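Local coordinates for bifunctional protein PutA (Bdellovibrio bacteriovorus, PDB 5UR2) that probably converts L-proline to L-glutamate in two steps, as a flavin-dependent proline dehydrogenase joined to an NAD+-dependent L-glutamate gamma-semialdehyde dehydrogenase, at residues B[463-468]-B[936-941]; B[563-568]-B[596-601]. One frame throughout, in Å; residues are numbered along the deposited sequence.

Contact 1: B[463-468]-B[936-941]; sequences GKFYNE and AMVDRH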
ATOM      1  N   GLY B 463     -15.913   6.627   3.763  1.00 38.71           N
ATOM      2  CA  GLY B 463     -14.608   6.019   3.800  1.00 44.56           C
ATOM      3  C   GLY B 463     -13.442   6.970   3.666  1.00 42.25           C
ATOM      4  O   GLY B 463     -12.312   6.583   3.987  1.00 52.23           O
ATOM      5  N   LYS B 464     -13.667   8.199   3.218  1.00 29.02           N
ATOM      6  CA  LYS B 464     -12.565   9.131   3.036  1.00 31.21           C
ATOM      7  C   LYS B 464     -12.201   9.787   4.364  1.00 25.66           C
ATOM      8  O   LYS B 464     -13.068  10.066   5.185  1.00 23.06           O
ATOM      9  CB  LYS B 464     -12.935  10.188   1.994  1.00 27.22           C
ATOM     10  CG  LYS B 464     -11.849  11.196   1.692  1.00 23.30           C
ATOM     11  CD  LYS B 464     -12.274  12.140   0.555  1.00 27.73           C
ATOM     12  CE  LYS B 464     -11.398  13.406   0.456  1.00 27.18           C
ATOM     13  NZ  LYS B 464      -9.929  13.147   0.340  1.00 23.06           N
ATOM     14  N   PHE B 465     -10.905   9.992   4.585  1.00 23.42           N
ATOM     15  CA  PHE B 465     -10.444  10.719   5.761  1.00 19.33           C
ATOM     16  C   PHE B 465     -10.637  12.218   5.584  1.00 19.97           C
ATOM     17  O   PHE B 465     -10.310  12.777   4.532  1.00 20.66           O
ATOM     18  CB  PHE B 465      -8.963  10.460   6.015  1.00 15.67           C
ATOM     19  CG  PHE B 465      -8.385  11.315   7.105  1.00 17.41           C
ATOM     20  CD1 PHE B 465      -8.495  10.926   8.441  1.00 18.65           C
ATOM     21  CD2 PHE B 465      -7.735  12.509   6.800  1.00 13.90           C
ATOM     22  CE1 PHE B 465      -7.962  11.711   9.446  1.00 21.74           C
ATOM     23  CE2 PHE B 465      -7.202  13.307   7.806  1.00 19.49           C
ATOM     24  CZ  PHE B 465      -7.320  12.909   9.133  1.00 20.21           C
ATOM     25  N   TYR B 466     -11.099  12.877   6.649  1.00 21.64           N
ATOM     26  CA  TYR B 466     -11.203  14.334   6.693  1.00 24.11           C
ATOM     27  C   TYR B 466     -10.466  14.855   7.913  1.00 22.97           C
ATOM     28  O   TYR B 466     -10.509  14.243   8.985  1.00 20.83           O
ATOM     29  CB  TYR B 466     -12.676  14.814   6.728  1.00 18.08           C
ATOM     30  CG  TYR B 466     -13.375  14.539   5.423  1.00 19.02           C
ATOM     31  CD1 TYR B 466     -14.023  13.313   5.190  1.00 13.35           C
ATOM     32  CD2 TYR B 466     -13.336  15.476   4.397  1.00 19.49           C
ATOM     33  CE1 TYR B 466     -14.633  13.052   3.965  1.00 15.52           C
ATOM     34  CE2 TYR B 466     -13.959  15.236   3.165  1.00 17.87           C
ATOM     35  CZ  TYR B 466     -14.595  14.017   2.952  1.00 18.96           C
ATOM     36  OH  TYR B 466     -15.186  13.795   1.726  1.00 25.03           O
ATOM     37  N   ASN B 467      -9.778  15.976   7.739  1.00 21.36           N
ATOM     38  CA  ASN B 467      -9.110  16.626   8.853  1.00 20.45           C
ATOM     39  C   ASN B 467     -10.106  17.351   9.754  1.00 20.78           C
ATOM     40  O   ASN B 467     -11.133  17.854   9.303  1.00 15.87           O
ATOM     41  CB  ASN B 467      -8.085  17.620   8.335  1.00 17.97           C
ATOM     42  CG  ASN B 467      -6.972  16.951   7.573  1.00 22.91           C
ATOM     43  OD1 ASN B 467      -7.089  16.696   6.368  1.00 18.83           O
ATOM     44  ND2 ASN B 467      -5.863  16.695   8.260  1.00 21.47           N
ATOM     45  N   GLU B 468      -9.755  17.449  11.023  1.00 20.37           N
ATOM     46  CA  GLU B 468     -10.558  18.187  11.991  1.00 21.08           C
ATOM     47  C   GLU B 468     -10.548  19.688  11.694  1.00 21.67           C
ATOM     48  O   GLU B 468      -9.468  20.286  11.549  1.00 18.41           O
ATOM     49  CB  GLU B 468     -10.012  17.923  13.396  1.00 23.16           C
ATOM     50  CG  GLU B 468     -10.684  18.741  14.477  1.00 20.18           C
ATOM     51  CD  GLU B 468     -12.070  18.245  14.842  1.00 18.67           C
ATOM     52  OE1 GLU B 468     -12.437  17.099  14.489  1.00 24.89           O
ATOM     53  OE2 GLU B 468     -12.800  19.016  15.485  1.00 26.74           O
ATOM     54  N   ALA B 936       2.136  21.475   7.925  1.00 18.99           N
ATOM     55  CA  ALA B 936       1.804  20.186   7.326  1.00 24.28           C
ATOM     56  C   ALA B 936       0.655  19.536   8.087  1.00 22.22           C
ATOM     57  O   ALA B 936       0.653  19.501   9.316  1.00 22.54           O
ATOM     58  CB  ALA B 936       3.026  19.252   7.329  1.00 14.52           C
ATOM     59  N   MET B 937      -0.325  19.022   7.358  1.00 21.87           N
ATOM     60  CA  MET B 937      -1.483  18.378   7.966  1.00 21.24           C
ATOM     61  C   MET B 937      -1.506  16.892   7.634  1.00 18.52           C
ATOM     62  O   MET B 937      -1.079  16.470   6.554  1.00 16.67           O
ATOM     63  CB  MET B 937      -2.785  19.022   7.495  1.00 19.54           C
ATOM     64  CG  MET B 937      -2.868  20.523   7.791  1.00 20.14           C
ATOM     65  SD  MET B 937      -4.418  21.204   7.179  1.00 26.84           S
ATOM     66  CE  MET B 937      -5.613  20.536   8.349  1.00 13.39           C
ATOM     67  N   VAL B 938      -2.019  16.106   8.580  1.00 18.53           N
ATOM     68  CA  VAL B 938      -2.213  14.683   8.348  1.00 13.20           C
ATOM     69  C   VAL B 938      -2.953  14.462   7.037  1.00 17.49           C
ATOM     70  O   VAL B 938      -3.896  15.192   6.709  1.00 18.49           O
ATOM     71  CB  VAL B 938      -2.984  14.074   9.527  1.00 17.55           C
ATOM     72  CG1 VAL B 938      -3.363  12.604   9.221  1.00 13.12           C
ATOM     73  CG2 VAL B 938      -2.148  14.209  10.803  1.00 17.97           C
ATOM     74  N   ASP B 939      -2.500  13.455   6.280  1.00 17.21           N
ATOM     75  CA  ASP B 939      -3.070  13.012   5.010  1.00 20.71           C
ATOM     76  C   ASP B 939      -2.773  13.998   3.880  1.00 24.10           C
ATOM     77  O   ASP B 939      -2.354  13.586   2.798  1.00 34.14           O
ATOM     78  CB  ASP B 939      -4.584  12.744   5.164  1.00 22.09           C
ATOM     79  CG  ASP B 939      -5.231  12.222   3.885  1.00 24.93           C
ATOM     80  OD1 ASP B 939      -4.817  11.147   3.380  1.00 20.50           O
ATOM     81  OD2 ASP B 939      -6.195  12.875   3.402  1.00 19.94           O
ATOM     82  N   ARG B 940      -2.952  15.297   4.124  1.00 21.68           N
ATOM     83  CA  ARG B 940      -2.707  16.299   3.086  1.00 19.21           C
ATOM     84  C   ARG B 940      -1.222  16.452   2.768  1.00 22.80           C
ATOM     85  O   ARG B 940      -0.856  16.606   1.598  1.00 23.60           O
ATOM     86  CB  ARG B 940      -3.285  17.651   3.504  1.00 26.65           C
ATOM     87  CG  ARG B 940      -4.757  17.637   3.825  1.00 27.15           C
ATOM     88  CD  ARG B 940      -5.285  19.041   3.987  1.00 21.89           C
ATOM     89  NE  ARG B 940      -6.628  19.004   4.530  1.00 24.30           N
ATOM     90  CZ  ARG B 940      -7.397  20.072   4.734  1.00 22.43           C
ATOM     91  NH1 ARG B 940      -6.965  21.297   4.442  1.00 14.90           N
ATOM     92  NH2 ARG B 940      -8.607  19.907   5.242  1.00 20.28           N
ATOM     93  N   HIS B 941      -0.353  16.468   3.783  1.00 19.11           N
ATOM     94  CA  HIS B 941       1.083  16.695   3.580  1.00 23.04           C
ATOM     95  C   HIS B 941       1.890  15.765   4.483  1.00 23.40           C
ATOM     96  O   HIS B 941       2.484  16.200   5.481  1.00 23.87           O
ATOM     97  CB  HIS B 941       1.455  18.157   3.860  1.00 19.25           C
ATOM     98  CG  HIS B 941       0.361  19.127   3.565  1.00 19.41           C
ATOM     99  ND1 HIS B 941      -0.442  19.658   4.549  1.00 22.76           N
ATOM    100  CD2 HIS B 941      -0.038  19.698   2.402  1.00 25.39           C
ATOM    101  CE1 HIS B 941      -1.311  20.493   4.002  1.00 24.30           C
ATOM    102  NE2 HIS B 941      -1.087  20.534   2.699  1.00 20.49           N
TER
HETATM  103  O   HOH W   1      -8.540  12.149   2.454  1.00 22.64           O
HETATM  104  O   HOH W   2     -10.090  17.458   5.187  1.00 14.40           O
HETATM  105  O   HOH W   3      -7.132  15.328   4.095  1.00 19.69           O
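Asn467 hydrogen-bonds Val938 and Arg940 through opposite atoms of its amide. ND2 donates to Val938 O (2.9 Å, N-H...O 165°), which lies nearly in the amide plane; ND2 probably also donates to Asp599 OD2. OD1 accepts from Arg940 NE at 3.0 Å. This donor stands well above the carbonyl plane, 63° out of it, with amide and guanidinium planes perpendicular. Val938 O also takes Arg940 N, from the opposite face, closing a classic gamma turn centred on Asp939.

Three waters extend the polar seam. One accepts from Lys464 NZ and donates to Phe465 O and Asp939 OD2, bridging opposite charges 4.8 Å apart (NZ to OD2). Another donates to both Asn467 OD1 and Asp939 OD2, and the third accepts from Asn467 N and Arg940 NH2.

Nonpolar contacts flank these bonds. Phe465 runs antiparallel to Asp939, CD2 lying 3.6 Å from Asp939 CB, while Phe465 CZ meets Val938 CG1 at 4.0 Å. The Met937 chain bends at chi3 (72°), bringing CE over the centre of the Arg940 guanidinium and 3.8 Å from Asn467 CB.

Gln316 O holds Arg940 NH1; Glu623 OE1 of the second subunit bonds His941 NE2, and Ser625 OG of that subunit bonds Arg940 O. Val938 lies about 11 Å from Glu746, the predicted active-site residue (side chain to side chain). The contact joins the loop between helices 440-444 and 476-491 to the aldehyde dehydrogenase loop between strands 926-929 and 946-947. Both rest on helix 587-611, where Tyr603 packs edge-to-face with Phe465 and touches Val938, while His941 leans on strand 926-929.

Contact 2: B[563-568]-B[596-601]; sequences KLADIM and EAIDFC
Met568, Ala565 and Leu564 meet Ala597, Ile598 and Cys601 without any flat side-chain group between them. The one ring in the two segments, that of Phe600, takes no part in this contact. The carboxylates of Asp566 and Asp599 also lie off the seam. Asp566 OD1 forms a salt bridge with Arg602, which links the same two helices at the side of this interface.

The closest backbone approach is at Ala565, whose CA is 5.0 Å from Ile598 CA. Its small side chain lets CB reach Cys601 CB at 3.7 Å. One turn on, the side chain of Met568 runs antiparallel to that of Ile598, with Met568 CB 3.7 Å from Ile598 CG1.

The helices themselves run antiparallel, at 163°, with their axes 8.9 Å apart. They form an antiparallel helix pair of the aldehyde dehydrogenase part, between strand 523-528 and strand 623-638 in sequence, and helix 572-583 lies between them along the chain. Residues 563-568 meet 596-601 by apolar contacts, with no hydrogen bond from one segment to the other.

Beyond CG the Met568 chain is extended (chi2 174°, chi3 176°), reaching across to Ala597 and Cys601. SD comes within 3.9 Å of Ala597 CB, and CE ends 4.1 Å from Cys601 SG. That sulfur is approached from a second direction by Leu564, whose CD2 is 3.9 Å away.

Helices 646-657 and 671-684 cover this buried sulfur-rich patch: Thr653 touches both Leu564 and Cys601, Ala649 touches Met568, and Met680 packs on Leu564 and Met568.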
ATOM      1  N   LYS B 563     -12.241   7.016  20.581  1.00 22.74           N
ATOM      2  CA  LYS B 563     -12.796   7.635  21.774  1.00 16.83           C
ATOM      3  C   LYS B 563     -11.849   8.695  22.312  1.00 17.06           C
ATOM      4  O   LYS B 563     -12.290   9.771  22.732  1.00 22.39           O
ATOM      5  CB  LYS B 563     -13.093   6.584  22.849  1.00 26.68           C
ATOM      6  CG  LYS B 563     -13.981   7.111  23.987  1.00 40.54           C
ATOM      7  CD  LYS B 563     -14.344   6.012  24.996  1.00 52.11           C
ATOM      8  CE  LYS B 563     -15.178   6.558  26.168  1.00 50.54           C
ATOM      9  NZ  LYS B 563     -15.301   5.561  27.276  1.00 44.56           N
ATOM     10  N   LEU B 564     -10.536   8.429  22.257  1.00 19.50           N
ATOM     11  CA  LEU B 564      -9.553   9.439  22.643  1.00 17.28           C
ATOM     12  C   LEU B 564      -9.738  10.722  21.831  1.00 19.97           C
ATOM     13  O   LEU B 564      -9.761  11.823  22.390  1.00 20.71           O
ATOM     14  CB  LEU B 564      -8.137   8.883  22.470  1.00 13.81           C
ATOM     15  CG  LEU B 564      -6.997   9.877  22.708  1.00 20.35           C
ATOM     16  CD1 LEU B 564      -7.101  10.437  24.110  1.00 17.17           C
ATOM     17  CD2 LEU B 564      -5.607   9.258  22.452  1.00 13.81           C
ATOM     18  N   ALA B 565      -9.912  10.592  20.512  1.00 18.80           N
ATOM     19  CA  ALA B 565     -10.158  11.753  19.658  1.00 15.43           C
ATOM     20  C   ALA B 565     -11.433  12.491  20.054  1.00 20.13           C
ATOM     21  O   ALA B 565     -11.475  13.729  20.024  1.00 21.33           O
ATOM     22  CB  ALA B 565     -10.248  11.318  18.191  1.00 16.40           C
ATOM     23  N   ASP B 566     -12.486  11.753  20.423  1.00 15.24           N
ATOM     24  CA  ASP B 566     -13.721  12.402  20.845  1.00 15.89           C
ATOM     25  C   ASP B 566     -13.525  13.167  22.137  1.00 20.13           C
ATOM     26  O   ASP B 566     -14.041  14.277  22.284  1.00 24.26           O
ATOM     27  CB  ASP B 566     -14.835  11.376  21.029  1.00 20.43           C
ATOM     28  CG  ASP B 566     -15.208  10.689  19.731  1.00 22.26           C
ATOM     29  OD1 ASP B 566     -14.991  11.267  18.651  1.00 30.81           O
ATOM     30  OD2 ASP B 566     -15.690   9.558  19.796  1.00 20.60           O
ATOM     31  N   ILE B 567     -12.767  12.596  23.075  1.00 23.78           N
ATOM     32  CA  ILE B 567     -12.499  13.296  24.325  1.00 24.67           C
ATOM     33  C   ILE B 567     -11.682  14.555  24.060  1.00 22.30           C
ATOM     34  O   ILE B 567     -11.981  15.627  24.602  1.00 20.98           O
ATOM     35  CB  ILE B 567     -11.816  12.343  25.315  1.00 24.94           C
ATOM     36  CG1 ILE B 567     -12.833  11.306  25.800  1.00 23.60           C
ATOM     37  CG2 ILE B 567     -11.134  13.114  26.452  1.00 21.65           C
ATOM     38  CD1 ILE B 567     -12.196  10.095  26.447  1.00 14.92           C
ATOM     39  N   MET B 568     -10.671  14.458  23.186  1.00 19.38           N
ATOM     40  CA  MET B 568      -9.926  15.647  22.782  1.00 19.13           C
ATOM     41  C   MET B 568     -10.857  16.697  22.183  1.00 21.62           C
ATOM     42  O   MET B 568     -10.709  17.897  22.454  1.00 16.40           O
ATOM     43  CB  MET B 568      -8.845  15.297  21.765  1.00 16.20           C
ATOM     44  CG  MET B 568      -7.625  14.549  22.283  1.00 19.72           C
ATOM     45  SD  MET B 568      -6.584  14.104  20.838  1.00 23.34           S
ATOM     46  CE  MET B 568      -5.182  13.348  21.681  1.00 21.85           C
ATOM     47  N   GLU B 596      -4.354  18.671  14.925  1.00 17.03           N
ATOM     48  CA  GLU B 596      -3.415  17.666  14.440  1.00 16.48           C
ATOM     49  C   GLU B 596      -3.452  16.415  15.314  1.00 17.14           C
ATOM     50  O   GLU B 596      -3.403  15.294  14.791  1.00 15.16           O
ATOM     51  CB  GLU B 596      -2.002  18.261  14.366  1.00 15.90           C
ATOM     52  CG  GLU B 596      -0.953  17.356  13.679  1.00 26.25           C
ATOM     53  CD  GLU B 596       0.445  17.990  13.589  1.00 31.83           C
ATOM     54  OE1 GLU B 596       1.430  17.288  13.847  1.00 41.66           O
ATOM     55  OE2 GLU B 596       0.572  19.174  13.244  1.00 36.36           O
ATOM     56  N   ALA B 597      -3.569  16.582  16.646  1.00 17.43           N
ATOM     57  CA  ALA B 597      -3.620  15.418  17.532  1.00 16.04           C
ATOM     58  C   ALA B 597      -4.849  14.576  17.251  1.00 17.12           C
ATOM     59  O   ALA B 597      -4.768  13.345  17.180  1.00 16.26           O
ATOM     60  CB  ALA B 597      -3.607  15.841  19.010  1.00 15.17           C
ATOM     61  N   ILE B 598      -5.996  15.226  17.086  1.00 16.79           N
ATOM     62  CA  ILE B 598      -7.212  14.512  16.716  1.00 21.51           C
ATOM     63  C   ILE B 598      -7.026  13.817  15.373  1.00 18.82           C
ATOM     64  O   ILE B 598      -7.422  12.658  15.192  1.00 15.95           O
ATOM     65  CB  ILE B 598      -8.392  15.495  16.701  1.00 13.54           C
ATOM     66  CG1 ILE B 598      -8.667  15.953  18.128  1.00 13.26           C
ATOM     67  CG2 ILE B 598      -9.668  14.879  16.031  1.00 12.99           C
ATOM     68  CD1 ILE B 598      -9.544  17.212  18.215  1.00 24.46           C
ATOM     69  N   ASP B 599      -6.389  14.506  14.427  1.00 13.93           N
ATOM     70  CA  ASP B 599      -6.176  13.944  13.098  1.00 16.12           C
ATOM     71  C   ASP B 599      -5.335  12.675  13.155  1.00 15.00           C
ATOM     72  O   ASP B 599      -5.636  11.705  12.454  1.00 21.64           O
ATOM     73  CB  ASP B 599      -5.514  14.978  12.175  1.00 12.88           C
ATOM     74  CG  ASP B 599      -6.475  16.068  11.703  1.00 17.29           C
ATOM     75  OD1 ASP B 599      -7.718  15.903  11.857  1.00 20.64           O
ATOM     76  OD2 ASP B 599      -5.978  17.088  11.139  1.00 12.98           O
ATOM     77  N   PHE B 600      -4.252  12.679  13.947  1.00 20.23           N
ATOM     78  CA  PHE B 600      -3.422  11.477  14.093  1.00 21.26           C
ATOM     79  C   PHE B 600      -4.252  10.301  14.598  1.00 19.27           C
ATOM     80  O   PHE B 600      -4.184   9.188  14.052  1.00 16.36           O
ATOM     81  CB  PHE B 600      -2.248  11.751  15.048  1.00 14.38           C
ATOM     82  CG  PHE B 600      -1.072  12.469  14.412  1.00 14.34           C
ATOM     83  CD1 PHE B 600      -0.593  12.093  13.156  1.00 14.21           C
ATOM     84  CD2 PHE B 600      -0.431  13.499  15.089  1.00 16.69           C
ATOM     85  CE1 PHE B 600       0.495  12.743  12.571  1.00 14.72           C
ATOM     86  CE2 PHE B 600       0.673  14.174  14.514  1.00 13.68           C
ATOM     87  CZ  PHE B 600       1.126  13.787  13.249  1.00 22.65           C
ATOM     88  N   CYS B 601      -5.042  10.538  15.649  1.00 15.99           N
ATOM     89  CA  CYS B 601      -5.944   9.529  16.188  1.00 17.24           C
ATOM     90  C   CYS B 601      -6.816   8.926  15.100  1.00 19.96           C
ATOM     91  O   CYS B 601      -6.850   7.703  14.902  1.00 13.61           O
ATOM     92  CB  CYS B 601      -6.833  10.152  17.264  1.00 14.39           C
ATOM     93  SG  CYS B 601      -6.005  10.553  18.796  1.00 20.88           S
TER

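In the fold
After the N-terminal helices and the proline dehydrogenase barrel, the chain passes through 463-468, the early half of contact 1. Further on, beyond helix 476-491, the four strands within 495-528 and helix 532-549, it lays down helix 554-570, turns through helix 572-583 and returns along helix 587-611, so contact 2 closes a short, almost wholly helical loop. Most strands of the two large sheets follow before 936-941 comes back to 463-468. Contact 1 thus spans 467 intervening residues, and contact 2 lies entirely within that span; the two do not cross. Their centres are 13 Å apart. Helix 587-611 ties them together: Asp599 probably accepts from Glu468 N, and Val938 packs on Phe600.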